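Long-range contacts in PbSGBP-B lipoprotein (Prevotella bryantii B14, PDB 6D2Y), which probably binds polysaccharide at the cell surface as a magnesium-containing, beta-sandwich lipoprotein of a polysaccharide utilization locus: residues 222-230 with 253-261; 309-320 with 448-459. All blocks are in the same frame, centred on the assembly; numbering follows the deposited sequence.

Contact 1 of 2, residues 222-230 with 253-261; sequences MLFDFDTPN and SLSGNYMQI. With MG (magnesium ion), chain B.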
loop_
_atom_site.group_PDB
_atom_site.type_symbol
_atom_site.label_atom_id
_atom_site.label_comp_id
_atom_site.label_asym_id
_atom_site.label_seq_id
_atom_site.Cartn_x
_atom_site.Cartn_y
_atom_site.Cartn_z
HETATM N N MSE A 222 4.469 3.482 -15.763
HETATM C CA MSE A 222 3.461 2.804 -16.564
HETATM C C MSE A 222 4.041 1.722 -17.507
HETATM O O MSE A 222 4.910 2.006 -18.328
HETATM C CB MSE A 222 2.668 3.857 -17.355
HETATM C CG MSE A 222 1.443 3.255 -17.957
HETATM SE SE MSE A 222 0.094 2.997 -16.582
HETATM C CE MSE A 222 0.034 1.105 -16.768
ATOM N N LEU A 223 3.579 0.476 -17.370
ATOM C CA LEU A 223 4.039 -0.623 -18.217
ATOM C C LEU A 223 2.973 -1.126 -19.180
ATOM O O LEU A 223 3.245 -1.279 -20.378
ATOM C CB LEU A 223 4.549 -1.795 -17.364
ATOM C CG LEU A 223 5.559 -1.456 -16.263
ATOM C CD1 LEU A 223 5.335 -2.325 -15.041
ATOM C CD2 LEU A 223 6.976 -1.613 -16.780
ATOM N N PHE A 224 1.763 -1.400 -18.690
ATOM C CA PHE A 224 0.658 -1.854 -19.538
ATOM C C PHE A 224 -0.605 -1.110 -19.113
ATOM O O PHE A 224 -1.193 -1.431 -18.079
ATOM C CB PHE A 224 0.434 -3.359 -19.432
ATOM C CG PHE A 224 1.656 -4.191 -19.682
ATOM C CD1 PHE A 224 2.522 -4.504 -18.650
ATOM C CD2 PHE A 224 1.912 -4.701 -20.942
ATOM C CE1 PHE A 224 3.639 -5.286 -18.876
ATOM C CE2 PHE A 224 3.024 -5.484 -21.176
ATOM C CZ PHE A 224 3.888 -5.778 -20.143
ATOM N N ASP A 225 -1.019 -0.123 -19.903
ATOM C CA ASP A 225 -2.384 0.384 -19.834
ATOM C C ASP A 225 -3.216 -0.090 -21.016
ATOM O O ASP A 225 -4.416 0.195 -21.073
ATOM C CB ASP A 225 -2.392 1.917 -19.743
ATOM C CG ASP A 225 -2.052 2.593 -21.059
ATOM O OD1 ASP A 225 -1.434 1.952 -21.934
ATOM O OD2 ASP A 225 -2.388 3.787 -21.209
ATOM N N PHE A 226 -2.589 -0.801 -21.956
ATOM C CA PHE A 226 -3.232 -1.443 -23.101
ATOM C C PHE A 226 -3.882 -0.442 -24.045
ATOM O O PHE A 226 -4.722 -0.819 -24.866
ATOM C CB PHE A 226 -4.245 -2.497 -22.643
ATOM C CG PHE A 226 -3.656 -3.524 -21.721
ATOM C CD1 PHE A 226 -2.862 -4.541 -22.219
ATOM C CD2 PHE A 226 -3.872 -3.459 -20.354
ATOM C CE1 PHE A 226 -2.306 -5.482 -21.376
ATOM C CE2 PHE A 226 -3.315 -4.399 -19.505
ATOM C CZ PHE A 226 -2.527 -5.409 -20.020
ATOM N N ASP A 227 -3.486 0.828 -23.961
ATOM C CA ASP A 227 -4.069 1.865 -24.802
ATOM C C ASP A 227 -2.995 2.771 -25.390
ATOM O O ASP A 227 -3.039 3.104 -26.579
ATOM C CB ASP A 227 -5.075 2.695 -24.000
ATOM C CG ASP A 227 -6.229 1.864 -23.469
ATOM O OD1 ASP A 227 -6.888 1.173 -24.275
ATOM O OD2 ASP A 227 -6.478 1.902 -22.245
ATOM N N THR A 228 -2.026 3.175 -24.568
ATOM C CA THR A 228 -1.031 4.165 -24.972
ATOM C C THR A 228 0.228 3.474 -25.486
ATOM O O THR A 228 0.723 2.543 -24.839
ATOM C CB THR A 228 -0.673 5.074 -23.803
ATOM O OG1 THR A 228 -1.850 5.348 -23.031
ATOM C CG2 THR A 228 -0.080 6.386 -24.301
ATOM N N PRO A 229 0.769 3.892 -26.630
ATOM C CA PRO A 229 2.010 3.280 -27.120
ATOM C C PRO A 229 3.186 3.623 -26.221
ATOM O O PRO A 229 3.343 4.763 -25.778
ATOM C CB PRO A 229 2.176 3.886 -28.519
ATOM C CG PRO A 229 1.418 5.167 -28.466
ATOM C CD PRO A 229 0.250 4.913 -27.557
ATOM N N ASN A 230 4.016 2.619 -25.950
ATOM C CA ASN A 230 5.158 2.813 -25.073
ATOM C C ASN A 230 6.154 3.790 -25.694
ATOM O O ASN A 230 6.195 3.996 -26.910
ATOM C CB ASN A 230 5.835 1.475 -24.764
ATOM C CG ASN A 230 6.821 1.056 -25.837
ATOM O OD1 ASN A 230 7.993 1.435 -25.801
ATOM N ND2 ASN A 230 6.352 0.263 -26.796
ATOM N N SER A 253 -15.194 -1.078 -18.826
ATOM C CA SER A 253 -13.819 -0.597 -18.846
ATOM C C SER A 253 -13.592 0.469 -17.782
ATOM O O SER A 253 -14.447 1.325 -17.537
ATOM C CB SER A 253 -13.476 -0.027 -20.221
ATOM O OG SER A 253 -13.137 -1.052 -21.138
ATOM N N LEU A 254 -12.423 0.411 -17.146
ATOM C CA LEU A 254 -11.981 1.505 -16.291
ATOM C C LEU A 254 -11.429 2.651 -17.127
ATOM O O LEU A 254 -11.780 3.817 -16.913
ATOM C CB LEU A 254 -10.924 1.004 -15.307
ATOM C CG LEU A 254 -10.115 2.072 -14.576
ATOM C CD1 LEU A 254 -10.951 2.720 -13.482
ATOM C CD2 LEU A 254 -8.840 1.475 -14.014
ATOM N N SER A 255 -10.561 2.331 -18.087
ATOM C CA SER A 255 -10.016 3.334 -18.998
ATOM C C SER A 255 -9.511 2.588 -20.232
ATOM O O SER A 255 -8.441 1.974 -20.189
ATOM C CB SER A 255 -8.909 4.142 -18.343
ATOM O OG SER A 255 -8.430 5.141 -19.225
ATOM N N GLY A 256 -10.289 2.645 -21.310
ATOM C CA GLY A 256 -9.880 1.989 -22.540
ATOM C C GLY A 256 -9.806 0.484 -22.372
ATOM O O GLY A 256 -10.590 -0.128 -21.636
ATOM N N ASN A 257 -8.839 -0.121 -23.055
ATOM C CA ASN A 257 -8.698 -1.567 -23.040
ATOM C C ASN A 257 -8.273 -2.066 -21.667
ATOM O O ASN A 257 -7.575 -1.381 -20.914
ATOM C CB ASN A 257 -7.673 -2.021 -24.081
ATOM C CG ASN A 257 -8.170 -1.856 -25.499
ATOM O OD1 ASN A 257 -9.355 -2.029 -25.778
ATOM N ND2 ASN A 257 -7.264 -1.514 -26.407
ATOM N N TYR A 258 -8.709 -3.279 -21.351
ATOM C CA TYR A 258 -8.244 -4.009 -20.186
ATOM C C TYR A 258 -7.796 -5.392 -20.631
ATOM O O TYR A 258 -8.139 -5.860 -21.718
ATOM C CB TYR A 258 -9.336 -4.130 -19.112
ATOM C CG TYR A 258 -10.592 -4.816 -19.605
ATOM C CD1 TYR A 258 -11.677 -4.075 -20.059
ATOM C CD2 TYR A 258 -10.689 -6.203 -19.632
ATOM C CE1 TYR A 258 -12.825 -4.699 -20.518
ATOM C CE2 TYR A 258 -11.828 -6.831 -20.095
ATOM C CZ TYR A 258 -12.893 -6.075 -20.533
ATOM O OH TYR A 258 -14.028 -6.705 -20.986
HETATM N N MSE A 259 -7.036 -6.050 -19.768
HETATM C CA MSE A 259 -6.618 -7.421 -20.017
HETATM C C MSE A 259 -7.381 -8.343 -19.077
HETATM O O MSE A 259 -7.537 -8.036 -17.896
HETATM C CB MSE A 259 -5.103 -7.549 -19.848
HETATM C CG MSE A 259 -4.495 -8.885 -20.236
HETATM SE SE MSE A 259 -4.661 -10.264 -18.876
HETATM C CE MSE A 259 -3.374 -9.565 -17.604
ATOM N N GLN A 260 -7.874 -9.462 -19.600
ATOM C CA GLN A 260 -8.771 -10.336 -18.856
ATOM C C GLN A 260 -8.163 -11.723 -18.719
ATOM O O GLN A 260 -7.754 -12.331 -19.715
ATOM C CB GLN A 260 -10.139 -10.432 -19.535
ATOM C CG GLN A 260 -11.096 -11.397 -18.848
ATOM C CD GLN A 260 -12.431 -11.491 -19.556
ATOM O OE1 GLN A 260 -13.114 -10.488 -19.766
ATOM N NE2 GLN A 260 -12.821 -12.708 -19.909
ATOM N N ILE A 261 -8.113 -12.216 -17.485
ATOM C CA ILE A 261 -7.706 -13.584 -17.184
ATOM C C ILE A 261 -8.956 -14.381 -16.844
ATOM O O ILE A 261 -9.768 -13.953 -16.013
ATOM C CB ILE A 261 -6.691 -13.623 -16.030
ATOM C CG1 ILE A 261 -5.442 -12.810 -16.377
ATOM C CG2 ILE A 261 -6.323 -15.055 -15.683
ATOM C CD1 ILE A 261 -4.438 -12.736 -15.245
HETATM MG MG MG B . -6.564 0.716 -20.107
HETATM O O HOH W 1 -7.100 4.282 -21.682
HETATM O O HOH W 2 -5.766 2.276 -19.112
#
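Asp227 turns its CG beside the backbone N, anti to the carbonyl carbon (chi1 -61°), which brings its carboxylate to the backbone N of Asn257 and to the magnesium ion; a similar first torsion in Asn257 (chi1 -71°) carries its amide to Phe226 O. Asp227 OD1 presents its syn lone pair to Asn257 N, 2.6 Å away in a nearly straight hydrogen bond (167° at the hydrogen). Asn257 ND2 donates to Phe226 O at 3.1 Å, with that oxygen close to the amide plane. Two bonds thus hold the loop that leads into strand 258-261 to the Phe226-Asp227 backbone.

The other carboxylate oxygen, Asp227 OD2, binds the magnesium ion, joined by the backbone oxygens Asp225 O, Ser255 O (2.3 Å from the metal) and Asn257 O, and by a water at 2.0 Å from the metal; Asp452 of strand 449-458 completes the site. One carboxylate therefore serves metal and peptide at once, and the cation would offset the negative charge collected here. A second water donates to Asp227 OD2 and also hydrogen-bonds Ser255 OG.

Asp225 supports the turn with its side chain: OD1 accepts from Asp227 N (3.1 Å), an Asx turn, and from Thr228 N (3.0 Å), an Asx motif, both from one face of the carboxylate. This is consistent with fixing the turn whose Asp225 O binds the metal.

On the apolar side Met259 CB, of a selenomethionine, rests over one face of the Phe226 ring, 3.4 Å from Phe226 CZ. Phe226 also packs on Ile247 of strand 246-248 and on Asp452. The site sits where strands 222-224 and 258-261, each hydrogen-bonded to strand 449-458, meet their loops.

Contact 2 of 2, residues 309-320 with 448-459; sequences TNKSLKFEMLIP and IIKIDNIRVVPN. With MG (magnesium ion), chain B.
Arg455 grips the carboxylate of Glu316 end-on: NH1 reaches Glu316 OE1 at 3.0 Å and NH2 reaches Glu316 OE2 at 3.1 Å, making a two-bond salt bridge. Guanidinium and carboxylate are nearly coplanar, 15° apart, and both oxygens are met on their syn sides. Glu316 OE1 has a further donor on its anti side, Asn453 ND2 at 3.1 Å, so both of its sides are used. Lys314 CB lies over one face of the guanidinium, and a water accepts from Arg455 NE. An extended chain lets Lys314 run on past Val457, its CD 3.6 Å from Val457 CG1. Glu316 bends instead at its second torsion (chi2 75°), which turns the carboxylate toward the arginine.

Lys314, Glu316, Arg455 and Val457 stand on one face of an antiparallel strand pair, 311-318 with 449-458, part of the beta sandwich of the probable xyloglucan-binding domain. Backbone hydrogen bonds join Ser312 with Val457, Lys314 with Arg455, Glu316 with Asp452 and Leu318 with Lys450. Between the second and third of these pairs a beta bulge shifts the register by one, and Asn453 there has a positive phi of 65°. Next to it, Asp452 gives both OD1 and OD2 to the magnesium ion, while Asn453 OD1 accepts from a metal-bound water, 2.8 Å from the water oxygen.

On the other face Leu313 lies alongside Ile454, Phe315 meets Ile451, and the selenomethionine Met317 presses its CE tightly on Ile449 CG2 (3.4 Å). Leu313 and Met317 reach across to strand 330-335. On the polar face Glu141 forms salt bridges with both Arg455 NH2 and Lys314 NZ, Thr394 hydrogen-bonds Glu316 OE2, and Trp142 packs against Glu316 and Asn453.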
loop_
_atom_site.group_PDB
_atom_site.type_symbol
_atom_site.label_atom_id
_atom_site.label_comp_id
_atom_site.label_asym_id
_atom_site.label_seq_id
_atom_site.Cartn_x
_atom_site.Cartn_y
_atom_site.Cartn_z
ATOM N N THR A 309 13.854 -2.170 -4.455
ATOM C CA THR A 309 13.416 -2.499 -3.103
ATOM C C THR A 309 12.556 -1.401 -2.492
ATOM O O THR A 309 11.851 -1.655 -1.509
ATOM C CB THR A 309 14.623 -2.780 -2.207
ATOM O OG1 THR A 309 15.677 -1.861 -2.518
ATOM C CG2 THR A 309 15.113 -4.203 -2.418
ATOM N N ASN A 310 12.595 -0.190 -3.049
ATOM C CA ASN A 310 11.750 0.910 -2.608
ATOM C C ASN A 310 10.620 1.185 -3.596
ATOM O O ASN A 310 10.110 2.305 -3.670
ATOM C CB ASN A 310 12.586 2.171 -2.384
ATOM C CG ASN A 310 13.564 2.024 -1.235
ATOM O OD1 ASN A 310 13.362 1.212 -0.329
ATOM N ND2 ASN A 310 14.629 2.811 -1.266
ATOM N N LYS A 311 10.218 0.170 -4.358
ATOM C CA LYS A 311 9.195 0.333 -5.378
ATOM C C LYS A 311 8.201 -0.817 -5.294
ATOM O O LYS A 311 8.473 -1.861 -4.696
ATOM C CB LYS A 311 9.810 0.409 -6.780
ATOM C CG LYS A 311 10.117 1.825 -7.238
ATOM C CD LYS A 311 11.377 1.868 -8.088
ATOM C CE LYS A 311 11.597 3.249 -8.682
ATOM N NZ LYS A 311 12.925 3.361 -9.347
ATOM N N SER A 312 7.037 -0.606 -5.904
ATOM C CA SER A 312 5.944 -1.562 -5.841
ATOM C C SER A 312 5.299 -1.699 -7.211
ATOM O O SER A 312 5.240 -0.742 -7.987
ATOM C CB SER A 312 4.879 -1.141 -4.816
ATOM O OG SER A 312 5.418 -1.080 -3.509
ATOM N N LEU A 313 4.815 -2.905 -7.496
ATOM C CA LEU A 313 3.989 -3.150 -8.670
ATOM C C LEU A 313 2.536 -2.848 -8.325
ATOM O O LEU A 313 2.027 -3.309 -7.297
ATOM C CB LEU A 313 4.138 -4.597 -9.143
ATOM C CG LEU A 313 3.349 -5.013 -10.386
ATOM C CD1 LEU A 313 4.085 -4.633 -11.666
ATOM C CD2 LEU A 313 3.066 -6.505 -10.347
ATOM N N LYS A 314 1.877 -2.061 -9.175
ATOM C CA LYS A 314 0.494 -1.663 -8.959
ATOM C C LYS A 314 -0.311 -1.894 -10.228
ATOM O O LYS A 314 0.227 -1.862 -11.339
ATOM C CB LYS A 314 0.379 -0.186 -8.549
ATOM C CG LYS A 314 0.519 0.078 -7.062
ATOM C CD LYS A 314 0.228 1.539 -6.757
ATOM C CE LYS A 314 0.399 1.850 -5.286
ATOM N NZ LYS A 314 0.278 3.308 -5.018
ATOM N N PHE A 315 -1.610 -2.123 -10.046
ATOM C CA PHE A 315 -2.550 -2.292 -11.145
ATOM C C PHE A 315 -3.962 -2.187 -10.587
ATOM O O PHE A 315 -4.191 -2.399 -9.394
ATOM C CB PHE A 315 -2.352 -3.631 -11.872
ATOM C CG PHE A 315 -2.583 -4.844 -11.007
ATOM C CD1 PHE A 315 -1.540 -5.406 -10.285
ATOM C CD2 PHE A 315 -3.838 -5.434 -10.932
ATOM C CE1 PHE A 315 -1.748 -6.526 -9.495
ATOM C CE2 PHE A 315 -4.050 -6.551 -10.144
ATOM C CZ PHE A 315 -3.003 -7.098 -9.426
ATOM N N GLU A 316 -4.902 -1.853 -11.465
ATOM C CA GLU A 316 -6.317 -1.863 -11.130
ATOM C C GLU A 316 -6.942 -3.172 -11.595
ATOM O O GLU A 316 -6.572 -3.722 -12.637
ATOM C CB GLU A 316 -7.047 -0.675 -11.761
ATOM C CG GLU A 316 -7.016 0.596 -10.920
ATOM C CD GLU A 316 -5.666 1.290 -10.954
ATOM O OE1 GLU A 316 -5.083 1.405 -12.050
ATOM O OE2 GLU A 316 -5.187 1.726 -9.886
HETATM N N MSE A 317 -7.893 -3.668 -10.812
HETATM C CA MSE A 317 -8.419 -5.015 -11.009
HETATM C C MSE A 317 -9.928 -5.089 -10.784
HETATM O O MSE A 317 -10.459 -4.497 -9.843
HETATM C CB MSE A 317 -7.691 -5.985 -10.073
HETATM C CG MSE A 317 -8.140 -7.442 -10.107
HETATM SE SE MSE A 317 -7.180 -8.383 -8.695
HETATM C CE MSE A 317 -7.573 -10.228 -9.100
ATOM N N LEU A 318 -10.614 -5.817 -11.662
ATOM C CA LEU A 318 -12.049 -6.032 -11.554
ATOM C C LEU A 318 -12.323 -7.525 -11.552
ATOM O O LEU A 318 -11.869 -8.247 -12.447
ATOM C CB LEU A 318 -12.807 -5.358 -12.709
ATOM C CG LEU A 318 -14.287 -5.005 -12.502
ATOM C CD1 LEU A 318 -14.785 -4.131 -13.636
ATOM C CD2 LEU A 318 -15.174 -6.236 -12.382
ATOM N N ILE A 319 -13.065 -7.982 -10.548
ATOM C CA ILE A 319 -13.598 -9.342 -10.512
ATOM C C ILE A 319 -15.113 -9.250 -10.384
ATOM O O ILE A 319 -15.615 -8.764 -9.360
ATOM C CB ILE A 319 -13.003 -10.160 -9.358
ATOM C CG1 ILE A 319 -11.491 -10.309 -9.515
ATOM C CG2 ILE A 319 -13.665 -11.527 -9.286
ATOM C CD1 ILE A 319 -10.875 -11.206 -8.466
ATOM N N PRO A 320 -15.873 -9.688 -11.387
ATOM C CA PRO A 320 -17.335 -9.630 -11.279
ATOM C C PRO A 320 -17.843 -10.471 -10.118
ATOM O O PRO A 320 -17.268 -11.503 -9.766
ATOM C CB PRO A 320 -17.813 -10.189 -12.625
ATOM C CG PRO A 320 -16.660 -9.980 -13.552
ATOM C CD PRO A 320 -15.433 -10.155 -12.711
ATOM N N ILE A 448 -13.172 -14.549 -13.304
ATOM C CA ILE A 448 -12.913 -13.546 -14.329
ATOM C C ILE A 448 -12.152 -12.411 -13.662
ATOM O O ILE A 448 -12.670 -11.768 -12.739
ATOM C CB ILE A 448 -14.204 -13.029 -14.979
ATOM C CG1 ILE A 448 -14.817 -14.102 -15.883
ATOM C CG2 ILE A 448 -13.923 -11.755 -15.768
ATOM C CD1 ILE A 448 -15.909 -13.582 -16.807
ATOM N N ILE A 449 -10.926 -12.173 -14.114
ATOM C CA ILE A 449 -10.062 -11.144 -13.550
ATOM C C ILE A 449 -9.677 -10.197 -14.671
ATOM O O ILE A 449 -8.942 -10.575 -15.592
ATOM C CB ILE A 449 -8.816 -11.734 -12.878
ATOM C CG1 ILE A 449 -9.212 -12.574 -11.667
ATOM C CG2 ILE A 449 -7.841 -10.626 -12.505
ATOM C CD1 ILE A 449 -8.108 -13.470 -11.168
ATOM N N LYS A 450 -10.171 -8.970 -14.597
ATOM C CA LYS A 450 -9.824 -7.933 -15.551
ATOM C C LYS A 450 -8.768 -7.030 -14.934
ATOM O O LYS A 450 -8.922 -6.571 -13.801
ATOM C CB LYS A 450 -11.064 -7.143 -15.964
ATOM C CG LYS A 450 -12.144 -8.036 -16.552
ATOM C CD LYS A 450 -13.352 -7.253 -17.033
ATOM C CE LYS A 450 -14.379 -8.188 -17.657
ATOM N NZ LYS A 450 -15.633 -7.473 -18.012
ATOM N N ILE A 451 -7.690 -6.798 -15.672
ATOM C CA ILE A 451 -6.543 -6.057 -15.170
ATOM C C ILE A 451 -6.256 -4.911 -16.125
ATOM O O ILE A 451 -6.337 -5.071 -17.349
ATOM C CB ILE A 451 -5.313 -6.978 -15.014
ATOM C CG1 ILE A 451 -5.550 -7.982 -13.889
ATOM C CG2 ILE A 451 -4.051 -6.172 -14.752
ATOM C CD1 ILE A 451 -4.535 -9.105 -13.835
ATOM N N ASP A 452 -5.939 -3.748 -15.565
ATOM C CA ASP A 452 -5.471 -2.632 -16.367
ATOM C C ASP A 452 -4.519 -1.800 -15.516
ATOM O O ASP A 452 -4.516 -1.888 -14.287
ATOM C CB ASP A 452 -6.654 -1.805 -16.902
ATOM C CG ASP A 452 -6.217 -0.674 -17.813
ATOM O OD1 ASP A 452 -6.810 0.422 -17.737
ATOM O OD2 ASP A 452 -5.269 -0.881 -18.596
ATOM N N ASN A 453 -3.676 -1.022 -16.191
ATOM C CA ASN A 453 -2.772 -0.081 -15.535
ATOM C C ASN A 453 -1.718 -0.789 -14.676
ATOM O O ASN A 453 -1.469 -0.418 -13.527
ATOM C CB ASN A 453 -3.541 0.961 -14.726
ATOM C CG ASN A 453 -4.540 1.737 -15.578
ATOM O OD1 ASN A 453 -4.272 2.050 -16.741
ATOM N ND2 ASN A 453 -5.683 2.073 -14.994
ATOM N N ILE A 454 -1.063 -1.785 -15.266
ATOM C CA ILE A 454 0.086 -2.420 -14.632
ATOM C C ILE A 454 1.253 -1.442 -14.657
ATOM O O ILE A 454 1.716 -1.038 -15.728
ATOM C CB ILE A 454 0.445 -3.732 -15.341
ATOM C CG1 ILE A 454 -0.784 -4.637 -15.466
ATOM C CG2 ILE A 454 1.575 -4.442 -14.605
ATOM C CD1 ILE A 454 -0.608 -5.755 -16.476
ATOM N N ARG A 455 1.744 -1.066 -13.477
ATOM C CA ARG A 455 2.790 -0.058 -13.363
ATOM C C ARG A 455 3.689 -0.389 -12.179
ATOM O O ARG A 455 3.341 -1.195 -11.312
ATOM C CB ARG A 455 2.195 1.348 -13.198
ATOM C CG ARG A 455 1.287 1.495 -11.979
ATOM C CD ARG A 455 0.548 2.827 -11.979
ATOM N NE ARG A 455 -0.312 2.990 -10.807
ATOM C CZ ARG A 455 -1.591 2.630 -10.759
ATOM N NH1 ARG A 455 -2.172 2.078 -11.815
ATOM N NH2 ARG A 455 -2.295 2.818 -9.652
ATOM N N VAL A 456 4.862 0.244 -12.146
ATOM C CA VAL A 456 5.776 0.157 -11.012
ATOM C C VAL A 456 6.005 1.563 -10.472
ATOM O O VAL A 456 6.322 2.485 -11.233
ATOM C CB VAL A 456 7.105 -0.537 -11.378
ATOM C CG1 VAL A 456 7.825 0.185 -12.509
ATOM C CG2 VAL A 456 8.001 -0.637 -10.150
ATOM N N VAL A 457 5.841 1.720 -9.161
ATOM C CA VAL A 457 5.737 3.042 -8.541
ATOM C C VAL A 457 6.530 3.055 -7.254
ATOM O O VAL A 457 6.673 2.025 -6.571
ATOM C CB VAL A 457 4.260 3.406 -8.257
ATOM C CG1 VAL A 457 3.698 2.564 -7.119
ATOM C CG2 VAL A 457 4.059 4.895 -8.000
ATOM N N PRO A 458 7.107 4.206 -6.901
ATOM C CA PRO A 458 7.824 4.304 -5.627
ATOM C C PRO A 458 6.914 4.006 -4.444
ATOM O O PRO A 458 5.729 4.341 -4.444
ATOM C CB PRO A 458 8.314 5.756 -5.600
ATOM C CG PRO A 458 8.398 6.148 -7.026
ATOM C CD PRO A 458 7.299 5.413 -7.732
ATOM N N ASN A 459 7.493 3.363 -3.426
ATOM C CA ASN A 459 6.731 3.059 -2.219
ATOM C C ASN A 459 6.314 4.327 -1.491
ATOM O O ASN A 459 5.303 4.332 -0.781
ATOM C CB ASN A 459 7.550 2.154 -1.299
ATOM C CG ASN A 459 7.605 0.726 -1.792
ATOM O OD1 ASN A 459 7.054 0.401 -2.843
ATOM N ND2 ASN A 459 8.278 -0.137 -1.040
HETATM MG MG MG B . -6.564 0.716 -20.107
HETATM O O HOH W 3 0.273 4.544 -8.146
HETATM O O HOH W 4 3.010 2.984 -3.725
HETATM O O HOH W 2 -5.766 2.276 -19.112
#

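In the fold
Contacts 1 and 2 lie in series along the chain, their centres about 11 Å apart, and share one sheet through strand 449-458, which has 222-224 and 258-261 among its neighbours. Two probable backbone hydrogen bonds join them, Met259 O with Ile451 N and Ile261 N with Ile449 O, each 2.6 Å. Both supply the magnesium ion: contact 1 gives four protein ligands from its two loops, and contact 2 adds the bidentate Asp452, whose OD2 lies 2.8 Å from Asp225 O because both bind the metal. The water ligand common to the two contacts completes a set of seven donor atoms. The ion thus ties both loops of contact 1 to the strand that contact 2 holds in register.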